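Local coordinates for protein protoporphyrinogen oxidase (Exiguobacterium sibiricum, PDB 3LOV) that binds FAD and probably oxidises coproporphyrinogen III to coproporphyrin III with molecular oxygen in the coproporphyrin-dependent route to heme b, at residues K5-V10 and L30-L35; Y280-I285 and Y436-A441. One frame throughout, in Å; residues are numbered along the deposited sequence.

In the fold
Contacts 1 and 2 are two seams of one parallel sheet, in which strand 6-10 of contact 1 lies beside strand 280-283 of contact 2, so that four neighbouring strands run in the order 31-35, 6-10, 280-283, 435-437. Where they meet, V10 N lies 2.7 Å from L282 O, a probable hydrogen bond. Both are largely buried, yet contact 1 begins at the protein surface, where charged and amide side chains and two waters join the backbone ladder; across contact 2 itself the hydrogen bonds are all backbone ones, flanked by apolar side-chain contacts. Both run to FAD at their C-terminal ends: contact 1 meets the adenine, contact 2 the adenine and the pyrophosphate.

Contact 1: K5-V10 and L30-L35; sequences KRLVIV and LNITLL. With FAD (flavin-adenine dinucleotide), chain B.
Four strong backbone hydrogen bonds zip strands 6-10 and 31-35 in parallel: L7 N and I9 N donate to N31 O and T33 O, T33 N and L35 N to L7 O and I9 O, nearly along the C=O axes. At the ladder's N-terminal end a side chain joins in: N31 ND2 donates to K5 O at 2.9 Å, coming from above that carbonyl plane, while the N31 backbone N-H bonds it only weakly. An alanine here would lose the ND2 bonds to K5 O and S3 O and would probably loosen the start of the pairing. The R6 chain bends at chi3 (65°), laying one guanidinium face over N31 CB, 3.4 Å from NH1. Water 1 lies in the guanidinium plane, accepts from R6 NH2 and bonds T33 OG1. On the face of L7, I9, I32 and L34, where the first three touch helix 14-26, I9 CG2 meets L34 CD1 at 3.6 Å; L30 CD2 presses on L7 CB at a tight 3.4 Å. On the other face V8 CG1 touches L35 CD1. At the far end V10 CG1 lies 3.5 Å from FAD C2A. The two strands and helix 14-26 form the beta-alpha-beta unit of a Rossmann-type dinucleotide-binding fold.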
ATOM      1  N   LYS A   5     -26.453   4.186 -23.525  1.00 26.65           N
ATOM      2  CA  LYS A   5     -25.774   3.215 -22.650  1.00 28.15           C
ATOM      3  C   LYS A   5     -25.183   3.883 -21.426  1.00 26.67           C
ATOM      4  O   LYS A   5     -24.853   5.060 -21.446  1.00 24.40           O
ATOM      5  CB  LYS A   5     -24.631   2.504 -23.378  1.00 31.54           C
ATOM      6  CG  LYS A   5     -24.920   2.000 -24.793  1.00 35.40           C
ATOM      7  CD  LYS A   5     -25.429   0.600 -24.825  1.00 45.01           C
ATOM      8  CE  LYS A   5     -25.394   0.043 -26.261  1.00 43.24           C
ATOM      9  NZ  LYS A   5     -26.476  -0.973 -26.443  1.00 50.91           N
ATOM     10  N   ARG A   6     -25.019   3.098 -20.377  1.00 24.93           N
ATOM     11  CA  ARG A   6     -24.668   3.631 -19.058  1.00 24.69           C
ATOM     12  C   ARG A   6     -23.569   2.792 -18.406  1.00 24.28           C
ATOM     13  O   ARG A   6     -23.609   1.551 -18.408  1.00 22.35           O
ATOM     14  CB  ARG A   6     -25.902   3.677 -18.171  1.00 24.93           C
ATOM     15  CG  ARG A   6     -27.095   4.423 -18.821  1.00 29.55           C
ATOM     16  CD  ARG A   6     -28.323   4.469 -17.905  1.00 18.92           C
ATOM     17  NE  ARG A   6     -28.065   5.253 -16.704  1.00 24.83           N
ATOM     18  CZ  ARG A   6     -28.029   6.585 -16.673  1.00 41.71           C
ATOM     19  NH1 ARG A   6     -28.246   7.335 -17.791  1.00 32.98           N
ATOM     20  NH2 ARG A   6     -27.784   7.184 -15.507  1.00 33.84           N
ATOM     21  N   LEU A   7     -22.576   3.500 -17.877  1.00 24.10           N
ATOM     22  CA  LEU A   7     -21.522   2.923 -17.060  1.00 23.31           C
ATOM     23  C   LEU A   7     -21.855   3.198 -15.600  1.00 22.38           C
ATOM     24  O   LEU A   7     -22.118   4.338 -15.232  1.00 21.52           O
ATOM     25  CB  LEU A   7     -20.180   3.579 -17.412  1.00 20.23           C
ATOM     26  CG  LEU A   7     -18.977   3.318 -16.478  1.00 27.59           C
ATOM     27  CD1 LEU A   7     -18.626   1.848 -16.439  1.00 20.88           C
ATOM     28  CD2 LEU A   7     -17.740   4.157 -16.892  1.00 22.35           C
ATOM     29  N   VAL A   8     -21.856   2.175 -14.760  1.00 19.10           N
ATOM     30  CA  VAL A   8     -21.943   2.397 -13.317  1.00 20.14           C
ATOM     31  C   VAL A   8     -20.615   1.937 -12.713  1.00 20.20           C
ATOM     32  O   VAL A   8     -20.179   0.783 -12.916  1.00 18.91           O
ATOM     33  CB  VAL A   8     -23.109   1.604 -12.633  1.00 22.17           C
ATOM     34  CG1 VAL A   8     -23.102   1.839 -11.135  1.00 18.36           C
ATOM     35  CG2 VAL A   8     -24.486   1.988 -13.212  1.00 18.18           C
ATOM     36  N   ILE A   9     -19.998   2.834 -11.972  1.00 19.99           N
ATOM     37  CA  ILE A   9     -18.734   2.573 -11.258  1.00 21.37           C
ATOM     38  C   ILE A   9     -19.142   2.356  -9.824  1.00 22.06           C
ATOM     39  O   ILE A   9     -19.951   3.150  -9.287  1.00 21.90           O
ATOM     40  CB  ILE A   9     -17.794   3.787 -11.373  1.00 20.90           C
ATOM     41  CG1 ILE A   9     -17.280   3.899 -12.801  1.00 20.62           C
ATOM     42  CG2 ILE A   9     -16.611   3.726 -10.335  1.00 21.60           C
ATOM     43  CD1 ILE A   9     -16.785   5.311 -13.173  1.00 13.39           C
ATOM     44  N   VAL A  10     -18.638   1.274  -9.206  1.00 17.26           N
ATOM     45  CA  VAL A  10     -19.030   0.923  -7.874  1.00 17.34           C
ATOM     46  C   VAL A  10     -17.812   1.079  -6.918  1.00 17.71           C
ATOM     47  O   VAL A  10     -16.806   0.407  -7.074  1.00 19.37           O
ATOM     48  CB  VAL A  10     -19.637  -0.510  -7.794  1.00 18.26           C
ATOM     49  CG1 VAL A  10     -20.152  -0.792  -6.362  1.00 16.26           C
ATOM     50  CG2 VAL A  10     -20.806  -0.708  -8.806  1.00 23.04           C
ATOM     51  N   LEU A  30     -21.054   8.542 -23.106  1.00 32.50           N
ATOM     52  CA  LEU A  30     -21.522   7.580 -22.103  1.00 33.16           C
ATOM     53  C   LEU A  30     -21.895   8.218 -20.762  1.00 30.58           C
ATOM     54  O   LEU A  30     -21.134   8.998 -20.175  1.00 27.92           O
ATOM     55  CB  LEU A  30     -20.442   6.531 -21.847  1.00 36.00           C
ATOM     56  CG  LEU A  30     -20.874   5.201 -21.231  1.00 38.66           C
ATOM     57  CD1 LEU A  30     -21.572   4.381 -22.293  1.00 48.25           C
ATOM     58  CD2 LEU A  30     -19.642   4.477 -20.659  1.00 38.86           C
ATOM     59  N   ASN A  31     -23.059   7.822 -20.264  1.00 28.77           N
ATOM     60  CA  ASN A  31     -23.572   8.236 -18.963  1.00 27.18           C
ATOM     61  C   ASN A  31     -22.819   7.522 -17.836  1.00 25.44           C
ATOM     62  O   ASN A  31     -22.609   6.310 -17.937  1.00 23.50           O
ATOM     63  CB  ASN A  31     -25.069   7.879 -18.886  1.00 29.14           C
ATOM     64  CG  ASN A  31     -25.878   8.488 -20.058  1.00 36.43           C
ATOM     65  OD1 ASN A  31     -26.244   9.680 -20.008  1.00 28.05           O
ATOM     66  ND2 ASN A  31     -26.088   7.690 -21.144  1.00 29.85           N
ATOM     67  N   ILE A  32     -22.468   8.253 -16.765  1.00 21.61           N
ATOM     68  CA  ILE A  32     -21.577   7.709 -15.695  1.00 21.49           C
ATOM     69  C   ILE A  32     -22.208   7.963 -14.357  1.00 21.17           C
ATOM     70  O   ILE A  32     -22.514   9.105 -14.029  1.00 18.19           O
ATOM     71  CB  ILE A  32     -20.168   8.339 -15.724  1.00 21.92           C
ATOM     72  CG1 ILE A  32     -19.493   8.035 -17.072  1.00 22.12           C
ATOM     73  CG2 ILE A  32     -19.315   7.798 -14.543  1.00 19.41           C
ATOM     74  CD1 ILE A  32     -18.405   9.005 -17.491  1.00 21.41           C
ATOM     75  N   THR A  33     -22.489   6.885 -13.625  1.00 22.22           N
ATOM     76  CA  THR A  33     -22.962   6.984 -12.249  1.00 22.54           C
ATOM     77  C   THR A  33     -21.988   6.245 -11.341  1.00 21.99           C
ATOM     78  O   THR A  33     -21.478   5.176 -11.713  1.00 21.07           O
ATOM     79  CB  THR A  33     -24.377   6.405 -12.110  1.00 24.90           C
ATOM     80  OG1 THR A  33     -25.264   7.100 -12.999  1.00 23.77           O
ATOM     81  CG2 THR A  33     -24.895   6.517 -10.651  1.00 21.19           C
ATOM     82  N   LEU A  34     -21.698   6.837 -10.186  1.00 20.02           N
ATOM     83  CA  LEU A  34     -20.809   6.215  -9.195  1.00 22.63           C
ATOM     84  C   LEU A  34     -21.561   6.018  -7.893  1.00 21.43           C
ATOM     85  O   LEU A  34     -22.052   6.991  -7.287  1.00 16.94           O
ATOM     86  CB  LEU A  34     -19.564   7.054  -8.952  1.00 25.15           C
ATOM     87  CG  LEU A  34     -18.464   6.413  -8.095  1.00 21.51           C
ATOM     88  CD1 LEU A  34     -17.056   6.825  -8.583  1.00 21.58           C
ATOM     89  CD2 LEU A  34     -18.662   6.690  -6.602  1.00 18.29           C
ATOM     90  N   LEU A  35     -21.629   4.755  -7.476  1.00 18.21           N
ATOM     91  CA  LEU A  35     -22.244   4.344  -6.205  1.00 18.03           C
ATOM     92  C   LEU A  35     -21.187   4.128  -5.113  1.00 17.71           C
ATOM     93  O   LEU A  35     -20.286   3.264  -5.235  1.00 21.49           O
ATOM     94  CB  LEU A  35     -23.022   3.050  -6.424  1.00 17.01           C
ATOM     95  CG  LEU A  35     -24.087   3.004  -7.555  1.00 23.57           C
ATOM     96  CD1 LEU A  35     -24.786   1.596  -7.667  1.00 18.26           C
ATOM     97  CD2 LEU A  35     -25.107   4.093  -7.329  1.00 15.31           C
TER
HETATM   98  PA  FAD B 500     -10.749   1.623  -1.056  1.00 17.82           P
HETATM   99  O1A FAD B 500      -9.973   2.838  -0.676  1.00 18.79           O
HETATM  100  O2A FAD B 500     -10.892   0.529  -0.066  1.00 15.01           O
HETATM  101  O5B FAD B 500     -12.200   2.084  -1.518  1.00 20.72           O
HETATM  102  C5B FAD B 500     -13.276   1.190  -1.649  1.00 16.19           C
HETATM  103  C4B FAD B 500     -14.565   2.020  -1.688  1.00 16.20           C
HETATM  104  O4B FAD B 500     -15.684   1.199  -2.029  1.00 15.61           O
HETATM  105  C3B FAD B 500     -14.825   2.675  -0.348  1.00 16.44           C
HETATM  106  O3B FAD B 500     -15.169   4.043  -0.488  1.00 14.25           O
HETATM  107  C2B FAD B 500     -15.967   1.826   0.177  1.00 17.01           C
HETATM  108  O2B FAD B 500     -16.828   2.521   1.008  1.00 15.72           O
HETATM  109  C1B FAD B 500     -16.696   1.428  -1.089  1.00 17.25           C
HETATM  110  N9A FAD B 500     -17.541   0.228  -0.987  1.00 17.90           N
HETATM  111  C8A FAD B 500     -17.397  -0.938  -0.267  1.00 21.99           C
HETATM  112  N7A FAD B 500     -18.450  -1.761  -0.503  1.00 16.36           N
HETATM  113  C5A FAD B 500     -19.282  -1.120  -1.379  1.00 19.04           C
HETATM  114  C6A FAD B 500     -20.487  -1.461  -1.997  1.00 21.65           C
HETATM  115  N6A FAD B 500     -21.052  -2.649  -1.799  1.00 16.43           N
HETATM  116  N1A FAD B 500     -21.096  -0.562  -2.857  1.00 16.90           N
HETATM  117  C2A FAD B 500     -20.502   0.644  -3.141  1.00 18.13           C
HETATM  118  N3A FAD B 500     -19.295   0.970  -2.550  1.00 17.02           N
HETATM  119  C4A FAD B 500     -18.718   0.118  -1.678  1.00 20.86           C
HETATM  120  N1  FAD B 500      -0.665   3.043  -0.849  1.00 22.22           N
HETATM  121  C2  FAD B 500       0.327   3.920  -1.194  1.00 22.51           C
HETATM  122  O2  FAD B 500       0.566   4.164  -2.385  1.00 15.26           O
HETATM  123  N3  FAD B 500       1.078   4.514  -0.213  1.00 19.80           N
HETATM  124  C4  FAD B 500       0.890   4.251   1.095  1.00 23.54           C
HETATM  125  O4  FAD B 500       1.572   4.838   1.914  1.00 24.44           O
HETATM  126  C4X FAD B 500      -0.078   3.345   1.474  1.00 22.14           C
HETATM  127  N5  FAD B 500      -0.309   3.106   2.819  1.00 18.13           N
HETATM  128  C5X FAD B 500      -1.313   2.200   3.173  1.00 26.05           C
HETATM  129  C6  FAD B 500      -1.540   1.911   4.523  1.00 25.58           C
HETATM  130  C7  FAD B 500      -2.545   1.001   4.892  1.00 27.01           C
HETATM  131  C7M FAD B 500      -2.789   0.703   6.342  1.00 27.99           C
HETATM  132  C8  FAD B 500      -3.355   0.401   3.911  1.00 23.91           C
HETATM  133  C8M FAD B 500      -4.443  -0.599   4.263  1.00 23.18           C
HETATM  134  C9  FAD B 500      -3.149   0.692   2.566  1.00 18.94           C
HETATM  135  C9A FAD B 500      -2.126   1.587   2.178  1.00 17.41           C
HETATM  136  N10 FAD B 500      -1.914   1.881   0.825  1.00 16.08           N
HETATM  137  C10 FAD B 500      -0.878   2.758   0.482  1.00 21.87           C
HETATM  138  C1' FAD B 500      -2.713   1.258  -0.295  1.00 17.38           C
HETATM  139  C2' FAD B 500      -3.849   2.233  -0.692  1.00 19.51           C
HETATM  140  O2' FAD B 500      -4.691   2.388   0.389  1.00 20.77           O
HETATM  141  C3' FAD B 500      -4.676   1.744  -1.889  1.00 16.92           C
HETATM  142  O3' FAD B 500      -3.849   1.926  -3.031  1.00 30.23           O
HETATM  143  C4' FAD B 500      -5.995   2.513  -2.159  1.00 19.29           C
HETATM  144  O4' FAD B 500      -6.566   3.178  -1.048  1.00 26.01           O
HETATM  145  C5' FAD B 500      -7.086   1.585  -2.657  1.00 22.86           C
HETATM  146  O5' FAD B 500      -8.203   2.352  -3.028  1.00 20.38           O
HETATM  147  P   FAD B 500      -9.460   1.623  -3.644  1.00 14.00           P
HETATM  148  O1P FAD B 500      -9.077   0.489  -4.559  1.00 15.72           O
HETATM  149  O2P FAD B 500     -10.493   2.577  -4.193  1.00 17.71           O
HETATM  150  O3P FAD B 500     -10.149   0.891  -2.354  1.00 13.66           O
HETATM  151  O   HOH W   1     -27.862   7.054 -12.690  1.00 42.07           O
HETATM  152  O   HOH W   2     -24.735   5.468 -15.462  1.00 35.47           O

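Contact 2: Y280-I285 and Y436-A441. With FAD (flavin-adenine dinucleotide), chain B.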
ATOM      1  N   TYR A 280     -22.329  -1.196 -18.548  1.00 24.24           N
ATOM      2  CA  TYR A 280     -20.973  -1.498 -18.087  1.00 23.14           C
ATOM      3  C   TYR A 280     -20.908  -1.268 -16.598  1.00 22.98           C
ATOM      4  O   TYR A 280     -21.462  -0.290 -16.096  1.00 23.54           O
ATOM      5  CB  TYR A 280     -19.975  -0.630 -18.824  1.00 22.27           C
ATOM      6  CG  TYR A 280     -20.164  -0.697 -20.310  1.00 24.30           C
ATOM      7  CD1 TYR A 280     -19.809  -1.850 -21.040  1.00 34.82           C
ATOM      8  CD2 TYR A 280     -20.743   0.356 -21.001  1.00 32.27           C
ATOM      9  CE1 TYR A 280     -20.013  -1.915 -22.435  1.00 40.77           C
ATOM     10  CE2 TYR A 280     -20.947   0.292 -22.385  1.00 39.95           C
ATOM     11  CZ  TYR A 280     -20.582  -0.834 -23.088  1.00 40.39           C
ATOM     12  OH  TYR A 280     -20.806  -0.850 -24.439  1.00 52.46           O
ATOM     13  N   VAL A 281     -20.287  -2.206 -15.891  1.00 22.21           N
ATOM     14  CA  VAL A 281     -20.109  -2.099 -14.462  1.00 20.45           C
ATOM     15  C   VAL A 281     -18.614  -2.231 -14.129  1.00 22.26           C
ATOM     16  O   VAL A 281     -17.982  -3.220 -14.542  1.00 23.85           O
ATOM     17  CB  VAL A 281     -20.905  -3.184 -13.711  1.00 22.64           C
ATOM     18  CG1 VAL A 281     -20.844  -2.947 -12.168  1.00 21.66           C
ATOM     19  CG2 VAL A 281     -22.355  -3.238 -14.200  1.00 19.88           C
ATOM     20  N   LEU A 282     -18.064  -1.249 -13.406  1.00 20.27           N
ATOM     21  CA  LEU A 282     -16.697  -1.332 -12.869  1.00 22.91           C
ATOM     22  C   LEU A 282     -16.800  -1.480 -11.356  1.00 22.56           C
ATOM     23  O   LEU A 282     -17.218  -0.553 -10.640  1.00 19.25           O
ATOM     24  CB  LEU A 282     -15.791  -0.142 -13.287  1.00 22.45           C
ATOM     25  CG  LEU A 282     -14.277  -0.252 -12.908  1.00 25.07           C
ATOM     26  CD1 LEU A 282     -13.469  -1.329 -13.709  1.00 11.85           C
ATOM     27  CD2 LEU A 282     -13.578   1.089 -13.069  1.00 22.54           C
ATOM     28  N   LEU A 283     -16.468  -2.686 -10.879  1.00 20.92           N
ATOM     29  CA  LEU A 283     -16.395  -2.963  -9.454  1.00 19.71           C
ATOM     30  C   LEU A 283     -15.000  -2.597  -8.884  1.00 18.24           C
ATOM     31  O   LEU A 283     -13.992  -3.142  -9.309  1.00 17.35           O
ATOM     32  CB  LEU A 283     -16.771  -4.440  -9.164  1.00 19.26           C
ATOM     33  CG  LEU A 283     -18.154  -4.890  -9.662  1.00 19.00           C
ATOM     34  CD1 LEU A 283     -18.414  -6.417  -9.453  1.00 16.29           C
ATOM     35  CD2 LEU A 283     -19.276  -4.066  -8.960  1.00 18.41           C
ATOM     36  N   THR A 284     -14.965  -1.693  -7.899  1.00 19.10           N
ATOM     37  CA  THR A 284     -13.712  -1.242  -7.285  1.00 18.36           C
ATOM     38  C   THR A 284     -13.770  -1.443  -5.779  1.00 20.83           C
ATOM     39  O   THR A 284     -12.929  -0.940  -5.041  1.00 22.13           O
ATOM     40  CB  THR A 284     -13.384   0.251  -7.659  1.00 18.62           C
ATOM     41  OG1 THR A 284     -14.218   1.170  -6.945  1.00 19.59           O
ATOM     42  CG2 THR A 284     -13.588   0.498  -9.157  1.00 16.16           C
ATOM     43  N   ILE A 285     -14.769  -2.215  -5.353  1.00 21.65           N
ATOM     44  CA  ILE A 285     -15.059  -2.481  -3.963  1.00 21.10           C
ATOM     45  C   ILE A 285     -14.242  -3.703  -3.497  1.00 19.54           C
ATOM     46  O   ILE A 285     -13.624  -4.361  -4.314  1.00 19.10           O
ATOM     47  CB  ILE A 285     -16.546  -2.775  -3.756  1.00 21.38           C
ATOM     48  CG1 ILE A 285     -16.955  -4.094  -4.445  1.00 20.49           C
ATOM     49  CG2 ILE A 285     -17.377  -1.581  -4.211  1.00 17.42           C
ATOM     50  CD1 ILE A 285     -18.455  -4.449  -4.236  1.00 26.71           C
ATOM     51  N   TYR A 436     -16.331  -5.301 -15.228  1.00 20.14           N
ATOM     52  CA  TYR A 436     -14.875  -5.137 -15.154  1.00 18.18           C
ATOM     53  C   TYR A 436     -14.535  -4.892 -13.691  1.00 20.38           C
ATOM     54  O   TYR A 436     -15.389  -4.444 -12.903  1.00 22.60           O
ATOM     55  CB  TYR A 436     -14.390  -3.971 -16.062  1.00 19.78           C
ATOM     56  CG  TYR A 436     -14.679  -4.189 -17.544  1.00 19.61           C
ATOM     57  CD1 TYR A 436     -15.924  -3.880 -18.112  1.00 23.35           C
ATOM     58  CD2 TYR A 436     -13.720  -4.716 -18.368  1.00 17.94           C
ATOM     59  CE1 TYR A 436     -16.183  -4.143 -19.489  1.00 25.12           C
ATOM     60  CE2 TYR A 436     -13.962  -4.965 -19.735  1.00 23.65           C
ATOM     61  CZ  TYR A 436     -15.195  -4.675 -20.273  1.00 20.25           C
ATOM     62  OH  TYR A 436     -15.357  -4.931 -21.604  1.00 33.90           O
ATOM     63  N   LEU A 437     -13.314  -5.261 -13.322  1.00 19.31           N
ATOM     64  CA  LEU A 437     -12.787  -5.119 -11.961  1.00 20.06           C
ATOM     65  C   LEU A 437     -11.542  -4.241 -11.925  1.00 17.73           C
ATOM     66  O   LEU A 437     -10.672  -4.365 -12.788  1.00 19.18           O
ATOM     67  CB  LEU A 437     -12.387  -6.510 -11.417  1.00 18.92           C
ATOM     68  CG  LEU A 437     -13.395  -7.631 -11.549  1.00 21.11           C
ATOM     69  CD1 LEU A 437     -12.831  -8.972 -11.102  1.00 21.19           C
ATOM     70  CD2 LEU A 437     -14.629  -7.295 -10.730  1.00 21.34           C
ATOM     71  N   ALA A 438     -11.418  -3.420 -10.878  1.00 19.04           N
ATOM     72  CA  ALA A 438     -10.235  -2.591 -10.659  1.00 16.91           C
ATOM     73  C   ALA A 438     -10.084  -2.265  -9.183  1.00 15.48           C
ATOM     74  O   ALA A 438     -11.041  -2.300  -8.412  1.00 19.56           O
ATOM     75  CB  ALA A 438     -10.317  -1.276 -11.505  1.00 15.86           C
ATOM     76  N   GLY A 439      -8.859  -1.980  -8.781  1.00 15.95           N
ATOM     77  CA  GLY A 439      -8.544  -1.715  -7.404  1.00 14.86           C
ATOM     78  C   GLY A 439      -7.411  -2.526  -6.821  1.00 16.31           C
ATOM     79  O   GLY A 439      -6.697  -3.249  -7.512  1.00 15.01           O
ATOM     80  N   LEU A 440      -7.261  -2.404  -5.511  1.00 17.32           N
ATOM     81  CA  LEU A 440      -6.033  -2.865  -4.853  1.00 20.86           C
ATOM     82  C   LEU A 440      -5.868  -4.375  -4.797  1.00 21.52           C
ATOM     83  O   LEU A 440      -4.753  -4.850  -4.548  1.00 23.88           O
ATOM     84  CB  LEU A 440      -5.921  -2.270  -3.467  1.00 18.40           C
ATOM     85  CG  LEU A 440      -6.580  -2.911  -2.240  1.00 24.52           C
ATOM     86  CD1 LEU A 440      -5.821  -2.313  -1.051  1.00 27.96           C
ATOM     87  CD2 LEU A 440      -8.074  -2.643  -2.134  1.00 26.02           C
ATOM     88  N   ALA A 441      -6.952  -5.115  -5.041  1.00 17.80           N
ATOM     89  CA  ALA A 441      -6.881  -6.593  -5.041  1.00 19.09           C
ATOM     90  C   ALA A 441      -6.124  -7.080  -6.268  1.00 21.34           C
ATOM     91  O   ALA A 441      -5.610  -8.225  -6.300  1.00 16.07           O
ATOM     92  CB  ALA A 441      -8.264  -7.187  -5.088  1.00 14.43           C
TER
HETATM   93  PA  FAD B 500     -10.749   1.623  -1.056  1.00 17.82           P
HETATM   94  O1A FAD B 500      -9.973   2.838  -0.676  1.00 18.79           O
HETATM   95  O2A FAD B 500     -10.892   0.529  -0.066  1.00 15.01           O
HETATM   96  O5B FAD B 500     -12.200   2.084  -1.518  1.00 20.72           O
HETATM   97  C5B FAD B 500     -13.276   1.190  -1.649  1.00 16.19           C
HETATM   98  C4B FAD B 500     -14.565   2.020  -1.688  1.00 16.20           C
HETATM   99  O4B FAD B 500     -15.684   1.199  -2.029  1.00 15.61           O
HETATM  100  C3B FAD B 500     -14.825   2.675  -0.348  1.00 16.44           C
HETATM  101  O3B FAD B 500     -15.169   4.043  -0.488  1.00 14.25           O
HETATM  102  C2B FAD B 500     -15.967   1.826   0.177  1.00 17.01           C
HETATM  103  O2B FAD B 500     -16.828   2.521   1.008  1.00 15.72           O
HETATM  104  C1B FAD B 500     -16.696   1.428  -1.089  1.00 17.25           C
HETATM  105  N9A FAD B 500     -17.541   0.228  -0.987  1.00 17.90           N
HETATM  106  C8A FAD B 500     -17.397  -0.938  -0.267  1.00 21.99           C
HETATM  107  N7A FAD B 500     -18.450  -1.761  -0.503  1.00 16.36           N
HETATM  108  C5A FAD B 500     -19.282  -1.120  -1.379  1.00 19.04           C
HETATM  109  C6A FAD B 500     -20.487  -1.461  -1.997  1.00 21.65           C
HETATM  110  N6A FAD B 500     -21.052  -2.649  -1.799  1.00 16.43           N
HETATM  111  N1A FAD B 500     -21.096  -0.562  -2.857  1.00 16.90           N
HETATM  112  C2A FAD B 500     -20.502   0.644  -3.141  1.00 18.13           C
HETATM  113  N3A FAD B 500     -19.295   0.970  -2.550  1.00 17.02           N
HETATM  114  C4A FAD B 500     -18.718   0.118  -1.678  1.00 20.86           C
HETATM  115  N1  FAD B 500      -0.665   3.043  -0.849  1.00 22.22           N
HETATM  116  C2  FAD B 500       0.327   3.920  -1.194  1.00 22.51           C
HETATM  117  O2  FAD B 500       0.566   4.164  -2.385  1.00 15.26           O
HETATM  118  N3  FAD B 500       1.078   4.514  -0.213  1.00 19.80           N
HETATM  119  C4  FAD B 500       0.890   4.251   1.095  1.00 23.54           C
HETATM  120  O4  FAD B 500       1.572   4.838   1.914  1.00 24.44           O
HETATM  121  C4X FAD B 500      -0.078   3.345   1.474  1.00 22.14           C
HETATM  122  N5  FAD B 500      -0.309   3.106   2.819  1.00 18.13           N
HETATM  123  C5X FAD B 500      -1.313   2.200   3.173  1.00 26.05           C
HETATM  124  C6  FAD B 500      -1.540   1.911   4.523  1.00 25.58           C
HETATM  125  C7  FAD B 500      -2.545   1.001   4.892  1.00 27.01           C
HETATM  126  C7M FAD B 500      -2.789   0.703   6.342  1.00 27.99           C
HETATM  127  C8  FAD B 500      -3.355   0.401   3.911  1.00 23.91           C
HETATM  128  C8M FAD B 500      -4.443  -0.599   4.263  1.00 23.18           C
HETATM  129  C9  FAD B 500      -3.149   0.692   2.566  1.00 18.94           C
HETATM  130  C9A FAD B 500      -2.126   1.587   2.178  1.00 17.41           C
HETATM  131  N10 FAD B 500      -1.914   1.881   0.825  1.00 16.08           N
HETATM  132  C10 FAD B 500      -0.878   2.758   0.482  1.00 21.87           C
HETATM  133  C1' FAD B 500      -2.713   1.258  -0.295  1.00 17.38           C
HETATM  134  C2' FAD B 500      -3.849   2.233  -0.692  1.00 19.51           C
HETATM  135  O2' FAD B 500      -4.691   2.388   0.389  1.00 20.77           O
HETATM  136  C3' FAD B 500      -4.676   1.744  -1.889  1.00 16.92           C
HETATM  137  O3' FAD B 500      -3.849   1.926  -3.031  1.00 30.23           O
HETATM  138  C4' FAD B 500      -5.995   2.513  -2.159  1.00 19.29           C
HETATM  139  O4' FAD B 500      -6.566   3.178  -1.048  1.00 26.01           O
HETATM  140  C5' FAD B 500      -7.086   1.585  -2.657  1.00 22.86           C
HETATM  141  O5' FAD B 500      -8.203   2.352  -3.028  1.00 20.38           O
HETATM  142  P   FAD B 500      -9.460   1.623  -3.644  1.00 14.00           P
HETATM  143  O1P FAD B 500      -9.077   0.489  -4.559  1.00 15.72           O
HETATM  144  O2P FAD B 500     -10.493   2.577  -4.193  1.00 17.71           O
HETATM  145  O3P FAD B 500     -10.149   0.891  -2.354  1.00 13.66           O
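L282 has CG anti to its backbone N (chi1 -172°), and a chi2 of 70° sets CD1 against the neighbouring strand. There it lies 3.7 Å from Y436 CB, the two side chains roughly perpendicular, and also touches A438 CB. On the opposite face L283 and L437 share one shape, each with CG anti to the carbonyl carbon, so they run alongside each other, L437 CD2 3.9 Å from L283 CB. Between these faces run three backbone hydrogen bonds of a parallel pair: Y436 N to V281 O at 2.7 Å, nearly along the C=O axis, then L283 N to Y436 O and A438 N to L283 O. T284 OG1 sits between its backbone N and carbonyl carbon, where it hydrogen-bonds V10 O of the next strand. Beyond the ladder the two segments diverge to reach FAD: I285 CG2 sits 3.3 Å from FAD C4A on the adenine, and L440 N is 3.5 Å from FAD O1P. A side chain on G439 would crowd that phosphate oxygen, and its backbone angles independently call for glycine. The seam thus sets aliphatic carbon against the adenine, and the G439-L440 backbone with the L440 side chain beside the pyrophosphate.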